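Local coordinates for serine protease inhibitor (PDB 3STO), which probably inhibits serine-type endopeptidases, as a member of the serpin family from the blood fluke Schistosoma haematobium, at residues A[48-53]-A[313-318]; A[65-70]-A[87-92]. All blocks are in the same frame, centred on the assembly; numbering follows the deposited sequence.

Contact 1: A[48-53]-A[313-318]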
ATOM      1  N   PHE A  48      -4.392   8.961   1.955  1.00 25.06           N
ATOM      2  CA  PHE A  48      -3.712  10.255   1.910  1.00 24.06           C
ATOM      3  C   PHE A  48      -3.978  11.013   0.604  1.00 31.26           C
ATOM      4  O   PHE A  48      -4.130  12.217   0.612  1.00 29.28           O
ATOM      5  CB  PHE A  48      -2.189  10.094   2.064  1.00 27.00           C
ATOM      6  CG  PHE A  48      -1.759   9.544   3.399  1.00 42.22           C
ATOM      7  CD1 PHE A  48      -2.694   9.221   4.377  1.00 48.55           C
ATOM      8  CD2 PHE A  48      -0.413   9.357   3.687  1.00 57.04           C
ATOM      9  CE1 PHE A  48      -2.289   8.717   5.607  1.00 40.03           C
ATOM     10  CE2 PHE A  48       0.001   8.864   4.918  1.00 42.61           C
ATOM     11  CZ  PHE A  48      -0.932   8.540   5.872  1.00 41.25           C
ATOM     12  N   THR A  49      -4.002  10.309  -0.523  1.00 30.43           N
ATOM     13  CA  THR A  49      -4.190  10.942  -1.821  1.00 33.10           C
ATOM     14  C   THR A  49      -5.612  11.475  -1.980  1.00 35.44           C
ATOM     15  O   THR A  49      -5.822  12.640  -2.306  1.00 32.48           O
ATOM     16  CB  THR A  49      -3.945   9.957  -2.927  1.00 35.79           C
ATOM     17  OG1 THR A  49      -2.577   9.535  -2.879  1.00 24.52           O
ATOM     18  CG2 THR A  49      -4.273  10.599  -4.272  1.00 37.46           C
ATOM     19  N   LEU A  50      -6.583  10.601  -1.742  1.00 36.89           N
ATOM     20  CA  LEU A  50      -7.982  11.002  -1.602  1.00 33.38           C
ATOM     21  C   LEU A  50      -8.173  12.093  -0.553  1.00 32.66           C
ATOM     22  O   LEU A  50      -8.829  13.111  -0.786  1.00 40.81           O
ATOM     23  CB  LEU A  50      -8.800   9.802  -1.168  1.00 31.47           C
ATOM     24  CG  LEU A  50     -10.192   9.812  -1.736  1.00 35.15           C
ATOM     25  CD1 LEU A  50     -10.056  10.105  -3.218  1.00 26.52           C
ATOM     26  CD2 LEU A  50     -10.788   8.460  -1.476  1.00 35.28           C
ATOM     27  N   GLY A  51      -7.618  11.862   0.622  1.00 29.20           N
ATOM     28  CA  GLY A  51      -7.782  12.787   1.711  1.00 31.06           C
ATOM     29  C   GLY A  51      -7.246  14.163   1.395  1.00 34.77           C
ATOM     30  O   GLY A  51      -7.795  15.167   1.838  1.00 43.27           O
ATOM     31  N   ILE A  52      -6.168  14.236   0.639  1.00 22.41           N
ATOM     32  CA  ILE A  52      -5.576  15.539   0.400  1.00 26.93           C
ATOM     33  C   ILE A  52      -6.573  16.510  -0.303  1.00 39.91           C
ATOM     34  O   ILE A  52      -6.656  17.690   0.051  1.00 34.80           O
ATOM     35  CB  ILE A  52      -4.244  15.404  -0.325  1.00 33.97           C
ATOM     36  CG1 ILE A  52      -3.327  16.557   0.034  1.00 38.63           C
ATOM     37  CG2 ILE A  52      -4.439  15.273  -1.832  1.00 37.39           C
ATOM     38  CD1 ILE A  52      -1.905  16.280  -0.355  1.00 45.29           C
ATOM     39  N   LEU A  53      -7.362  15.995  -1.248  1.00 34.05           N
ATOM     40  CA  LEU A  53      -8.336  16.801  -1.992  1.00 28.95           C
ATOM     41  C   LEU A  53      -9.414  17.397  -1.090  1.00 27.41           C
ATOM     42  O   LEU A  53      -9.808  18.538  -1.251  1.00 25.34           O
ATOM     43  CB  LEU A  53      -8.963  15.986  -3.119  1.00 34.45           C
ATOM     44  CG  LEU A  53      -7.935  15.498  -4.151  1.00 39.36           C
ATOM     45  CD1 LEU A  53      -8.597  14.674  -5.224  1.00 41.12           C
ATOM     46  CD2 LEU A  53      -7.210  16.679  -4.770  1.00 34.50           C
ATOM     47  N   ILE A 313     -16.795   2.147  -4.011  1.00 26.22           N
ATOM     48  CA  ILE A 313     -16.945   2.361  -2.579  1.00 18.61           C
ATOM     49  C   ILE A 313     -17.480   3.736  -2.219  1.00 23.57           C
ATOM     50  O   ILE A 313     -17.481   4.114  -1.040  1.00 31.85           O
ATOM     51  CB  ILE A 313     -15.643   2.023  -1.733  1.00 29.49           C
ATOM     52  CG1 ILE A 313     -14.498   2.993  -2.019  1.00 25.03           C
ATOM     53  CG2 ILE A 313     -15.173   0.575  -1.960  1.00 22.72           C
ATOM     54  CD1 ILE A 313     -13.215   2.569  -1.323  1.00 24.07           C
ATOM     55  N   GLY A 314     -17.939   4.485  -3.216  1.00 21.65           N
ATOM     56  CA  GLY A 314     -18.698   5.693  -2.922  1.00 22.90           C
ATOM     57  C   GLY A 314     -18.148   7.004  -3.451  1.00 23.80           C
ATOM     58  O   GLY A 314     -18.778   8.036  -3.305  1.00 28.47           O
ATOM     59  N   VAL A 315     -16.974   6.977  -4.068  1.00 25.52           N
ATOM     60  CA  VAL A 315     -16.365   8.201  -4.581  1.00 22.45           C
ATOM     61  C   VAL A 315     -16.565   8.317  -6.093  1.00 26.26           C
ATOM     62  O   VAL A 315     -15.813   7.739  -6.889  1.00 24.70           O
ATOM     63  CB  VAL A 315     -14.871   8.273  -4.222  1.00 22.26           C
ATOM     64  CG1 VAL A 315     -14.217   9.558  -4.799  1.00 15.45           C
ATOM     65  CG2 VAL A 315     -14.712   8.166  -2.710  1.00 20.40           C
ATOM     66  N   VAL A 316     -17.574   9.099  -6.461  1.00 26.93           N
ATOM     67  CA  VAL A 316     -18.128   9.119  -7.805  1.00 22.52           C
ATOM     68  C   VAL A 316     -17.956  10.472  -8.484  1.00 27.81           C
ATOM     69  O   VAL A 316     -17.334  10.552  -9.560  1.00 20.60           O
ATOM     70  CB  VAL A 316     -19.631   8.688  -7.780  1.00 29.12           C
ATOM     71  CG1 VAL A 316     -20.259   8.825  -9.144  1.00 17.20           C
ATOM     72  CG2 VAL A 316     -19.755   7.236  -7.254  1.00 19.40           C
ATOM     73  N   ASP A 317     -18.484  11.537  -7.859  1.00 21.85           N
ATOM     74  CA  ASP A 317     -18.467  12.864  -8.511  1.00 24.41           C
ATOM     75  C   ASP A 317     -17.084  13.319  -8.914  1.00 27.07           C
ATOM     76  O   ASP A 317     -16.947  14.021  -9.900  1.00 22.35           O
ATOM     77  CB  ASP A 317     -19.066  13.940  -7.628  1.00 24.73           C
ATOM     78  CG  ASP A 317     -20.549  13.782  -7.442  1.00 33.88           C
ATOM     79  OD1 ASP A 317     -21.110  12.725  -7.856  1.00 24.24           O
ATOM     80  OD2 ASP A 317     -21.138  14.730  -6.863  1.00 33.49           O
ATOM     81  N   LEU A 318     -16.072  12.958  -8.121  1.00 22.80           N
ATOM     82  CA  LEU A 318     -14.684  13.317  -8.413  1.00 18.50           C
ATOM     83  C   LEU A 318     -14.288  12.935  -9.855  1.00 21.96           C
ATOM     84  O   LEU A 318     -13.436  13.578 -10.476  1.00 20.11           O
ATOM     85  CB  LEU A 318     -13.754  12.560  -7.464  1.00 27.95           C
ATOM     86  CG  LEU A 318     -12.580  13.166  -6.706  1.00 30.67           C
ATOM     87  CD1 LEU A 318     -11.574  12.081  -6.431  1.00 25.34           C
ATOM     88  CD2 LEU A 318     -11.928  14.350  -7.401  1.00 24.98           C
TER
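Where Val315 and Leu318 meet Leu50 and Leu53 the partners are all hydrocarbon, and the polar grip lies just outside: the backbone N atoms of Val316 and Asp317 both bond to OE1 of Gln66, on helix 61-70. Asp317 adds a salt bridge to Arg62 of the same helix. The loop that follows helix 307-312 is thus pinned through its backbone, and a Schellman motif with Gly314 as its C-prime residue turns the chain out of that helix.

Across the interface the apolar side chains meet by their methyl groups. Leu50 divides its two branches: CD2 approaches Val315 CG2 at 4.1 Å as the two side chains slide past each other in opposite senses, while CD1 reaches Leu318 CD1, also at 4.1 Å. Leu53 crosses Leu318 at nearly a right angle, its CD1 resting against both methyls and closest to Leu318 CD2, at 4.0 Å. Val315 carries CG1 anti to its backbone N (chi1 179°), which leaves CG2 as the branch that meets Leu50.

Leu53 also touches Leu188, so the cluster extends from helix 43-55 to strand 186-197. Methyl contacts have little directional preference; the hydrogen bonds to Gln66 probably set the loop's position, and the buried leucines and Val315 fill the interface.

Contact 2: A[65-70]-A[87-92]; sequences YQIGKT and QEMKSL
The peptide group joining Ile67 to Gly68 is the flat group nearest the touch, and the methyl of Met89, a selenomethionine, lies above its plane, near Ile67 O and beyond the outline of the group. CE is 3.9 Å from Ile67 O and 4.3 Å from Gly68 CA, with the SE-CE bond directed steeply down toward the peptide plane. The selenomethionine thus comes close to the backbone of helix 61-70; the CA atoms of Gly68 and Met89 are 7.5 Å apart, the nearest such pair between the segments.

The same methyl also meets Ile67 CG2, at 3.6 Å, where the two side chains cross at about a right angle. Met89 sends CG anti to its backbone N (chi1 178°) and then bends at both following torsions, which brings CE round to Ile67 and Gly68. On the other helix the CG2 branch of Ile67, not CG1, takes the touch.

Two carboxylate bonds steady the far helix: Glu88 accepts the backbone N atoms of Lys74 and Ser75 with its two oxygens, tying helix 82-101 to the loop that leads into it. Leu54 of helix 43-55 touches both Ile67 and Met89, so three helices of the serpin fold converge on this apolar spot.

All three touching residues are buried, and no hydrogen bond spans the two segments. One methyl thus serves as the principal point of contact, against a side-chain branch and the backbone beside Ile67 O together; the association is by dispersion and shape, while the bonds of Glu88 to Lys74 and Ser75 hold helix 82-101 from outside the apolar spot.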
ATOM      1  N   TYR A  65     -18.097  15.613  -0.063  1.00 20.23           N
ATOM      2  CA  TYR A  65     -18.951  14.886   0.858  1.00 19.88           C
ATOM      3  C   TYR A  65     -18.796  13.382   0.679  1.00 23.59           C
ATOM      4  O   TYR A  65     -18.713  12.640   1.662  1.00 19.86           O
ATOM      5  CB  TYR A  65     -20.411  15.297   0.672  1.00 22.64           C
ATOM      6  CG  TYR A  65     -21.395  14.605   1.593  1.00 21.06           C
ATOM      7  CD1 TYR A  65     -21.191  14.587   2.934  1.00 25.96           C
ATOM      8  CD2 TYR A  65     -22.530  13.990   1.105  1.00 40.52           C
ATOM      9  CE1 TYR A  65     -22.040  13.962   3.775  1.00 25.86           C
ATOM     10  CE2 TYR A  65     -23.412  13.365   1.948  1.00 40.69           C
ATOM     11  CZ  TYR A  65     -23.155  13.357   3.296  1.00 36.70           C
ATOM     12  OH  TYR A  65     -24.002  12.736   4.205  1.00 55.58           O
ATOM     13  N   GLN A  66     -18.781  12.941  -0.577  1.00 18.70           N
ATOM     14  CA  GLN A  66     -18.571  11.531  -0.898  1.00 24.38           C
ATOM     15  C   GLN A  66     -17.254  10.990  -0.333  1.00 25.81           C
ATOM     16  O   GLN A  66     -17.224   9.932   0.278  1.00 22.95           O
ATOM     17  CB  GLN A  66     -18.591  11.340  -2.417  1.00 23.05           C
ATOM     18  CG  GLN A  66     -19.993  11.409  -2.937  1.00 13.28           C
ATOM     19  CD  GLN A  66     -20.077  11.309  -4.418  1.00 22.55           C
ATOM     20  OE1 GLN A  66     -19.055  11.277  -5.148  1.00 17.68           O
ATOM     21  NE2 GLN A  66     -21.314  11.275  -4.900  1.00 22.23           N
ATOM     22  N   ILE A  67     -16.180  11.747  -0.554  1.00 18.89           N
ATOM     23  CA  ILE A  67     -14.896  11.485   0.039  1.00 21.52           C
ATOM     24  C   ILE A  67     -14.992  11.302   1.551  1.00 23.12           C
ATOM     25  O   ILE A  67     -14.505  10.328   2.081  1.00 21.44           O
ATOM     26  CB  ILE A  67     -13.894  12.591  -0.327  1.00 17.46           C
ATOM     27  CG1 ILE A  67     -13.651  12.572  -1.842  1.00 13.65           C
ATOM     28  CG2 ILE A  67     -12.584  12.404   0.433  1.00 20.51           C
ATOM     29  CD1 ILE A  67     -12.567  13.542  -2.313  1.00 19.45           C
ATOM     30  N   GLY A  68     -15.633  12.228   2.241  1.00 23.13           N
ATOM     31  CA  GLY A  68     -15.765  12.121   3.678  1.00 19.76           C
ATOM     32  C   GLY A  68     -16.553  10.911   4.153  1.00 30.44           C
ATOM     33  O   GLY A  68     -16.203  10.292   5.169  1.00 30.49           O
ATOM     34  N   LYS A  69     -17.624  10.569   3.441  1.00 24.46           N
ATOM     35  CA  LYS A  69     -18.388   9.373   3.787  1.00 28.09           C
ATOM     36  C   LYS A  69     -17.541   8.098   3.610  1.00 28.24           C
ATOM     37  O   LYS A  69     -17.509   7.214   4.474  1.00 27.63           O
ATOM     38  CB  LYS A  69     -19.681   9.291   2.958  1.00 29.02           C
ATOM     39  CG  LYS A  69     -20.934   9.811   3.659  1.00 23.30           C
ATOM     40  N   THR A  70     -16.864   8.008   2.476  1.00 22.78           N
ATOM     41  CA  THR A  70     -16.089   6.835   2.156  1.00 26.18           C
ATOM     42  C   THR A  70     -14.991   6.717   3.183  1.00 28.55           C
ATOM     43  O   THR A  70     -14.568   5.624   3.540  1.00 23.44           O
ATOM     44  CB  THR A  70     -15.459   6.962   0.781  1.00 25.70           C
ATOM     45  OG1 THR A  70     -16.494   6.991  -0.210  1.00 27.87           O
ATOM     46  CG2 THR A  70     -14.545   5.798   0.523  1.00 25.03           C
ATOM     47  N   GLN A  87     -11.407  19.999   8.112  1.00 30.99           N
ATOM     48  CA  GLN A  87     -10.540  20.008   9.278  1.00 38.71           C
ATOM     49  C   GLN A  87     -10.262  18.589   9.781  1.00 26.37           C
ATOM     50  O   GLN A  87      -9.118  18.225  10.030  1.00 29.77           O
ATOM     51  CB  GLN A  87     -11.158  20.854  10.407  1.00 32.19           C
ATOM     52  CG  GLN A  87     -10.126  21.300  11.434  1.00 50.98           C
ATOM     53  CD  GLN A  87      -8.861  21.837  10.761  1.00 68.85           C
ATOM     54  OE1 GLN A  87      -8.894  22.888  10.101  1.00 62.20           O
ATOM     55  NE2 GLN A  87      -7.744  21.095  10.894  1.00 49.95           N
ATOM     56  N   GLU A  88     -11.330  17.814   9.955  1.00 24.23           N
ATOM     57  CA  GLU A  88     -11.221  16.460  10.462  1.00 31.04           C
ATOM     58  C   GLU A  88     -10.366  15.575   9.537  1.00 34.07           C
ATOM     59  O   GLU A  88      -9.589  14.749  10.013  1.00 31.75           O
ATOM     60  CB  GLU A  88     -12.601  15.846  10.663  1.00 26.05           C
ATOM     61  CG  GLU A  88     -12.553  14.373  11.099  1.00 30.39           C
ATOM     62  CD  GLU A  88     -13.932  13.746  11.198  1.00 39.89           C
ATOM     63  OE1 GLU A  88     -14.944  14.479  11.045  1.00 40.71           O
ATOM     64  OE2 GLU A  88     -14.006  12.514  11.403  1.00 41.77           O
HETATM   65  N   MSE A  89     -10.491  15.800   8.229  1.00 28.11           N
HETATM   66  CA  MSE A  89      -9.781  15.021   7.220  1.00 30.74           C
HETATM   67  C   MSE A  89      -8.317  15.411   7.214  1.00 28.92           C
HETATM   68  O   MSE A  89      -7.452  14.553   7.205  1.00 30.56           O
HETATM   69  CB  MSE A  89     -10.395  15.218   5.827  1.00 15.08           C
HETATM   70  CG  MSE A  89      -9.703  14.474   4.681  1.00 21.56           C
HETATM   71 SE   MSE A  89      -9.853  12.487   4.806  1.00 60.00          SE
HETATM   72  CE  MSE A  89     -11.463  12.161   3.795  1.00 57.84           C
ATOM     73  N   LYS A  90      -8.045  16.703   7.223  1.00 21.99           N
ATOM     74  CA  LYS A  90      -6.681  17.189   7.292  1.00 31.32           C
ATOM     75  C   LYS A  90      -5.975  16.690   8.556  1.00 38.72           C
ATOM     76  O   LYS A  90      -4.796  16.309   8.521  1.00 31.67           O
ATOM     77  CB  LYS A  90      -6.651  18.715   7.259  1.00 26.04           C
ATOM     78  CG  LYS A  90      -5.312  19.278   7.524  1.00 29.94           C
ATOM     79  CD  LYS A  90      -5.179  20.674   6.958  1.00 40.89           C
ATOM     80  CE  LYS A  90      -3.835  21.277   7.357  1.00 44.61           C
ATOM     81  NZ  LYS A  90      -3.655  22.690   6.900  1.00 86.53           N
ATOM     82  N   SER A  91      -6.696  16.671   9.669  1.00 29.49           N
ATOM     83  CA  SER A  91      -6.079  16.270  10.925  1.00 31.83           C
ATOM     84  C   SER A  91      -5.713  14.773  10.943  1.00 26.44           C
ATOM     85  O   SER A  91      -4.641  14.399  11.416  1.00 28.46           O
ATOM     86  CB  SER A  91      -6.998  16.627  12.086  1.00 27.18           C
ATOM     87  OG  SER A  91      -6.425  16.281  13.322  1.00 48.57           O
ATOM     88  N   LEU A  92      -6.613  13.935  10.427  1.00 27.17           N
ATOM     89  CA  LEU A  92      -6.414  12.491  10.309  1.00 28.19           C
ATOM     90  C   LEU A  92      -5.214  12.184   9.428  1.00 31.19           C
ATOM     91  O   LEU A  92      -4.252  11.516   9.837  1.00 27.69           O
ATOM     92  CB  LEU A  92      -7.651  11.873   9.703  1.00 29.32           C
ATOM     93  CG  LEU A  92      -7.635  10.438   9.222  1.00 35.20           C
ATOM     94  CD1 LEU A  92      -7.128   9.540  10.327  1.00 39.47           C
ATOM     95  CD2 LEU A  92      -9.063  10.076   8.845  1.00 35.54           C
TER

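Overall arrangement
Helix 61-70 connects the two contacts, whose centres are 9 Å apart on the same side of the chain's centre. They touch directly: Gln66 OE1 lies 2.8 Å from Asp317 N, and Val315 CG2 packs on Thr70 OG1 at 3.3 Å. On another side of the helix, Ile67 touches Leu50 of helix 43-55 and so links contact 1 to contact 2. The result is a layered series: the loop 313-318, then helices 43-55 and 61-70, then helix 82-101. Both contacts are structural packing, probably within the helical subdomain, which is reported to have an unusual configuration in this serpin.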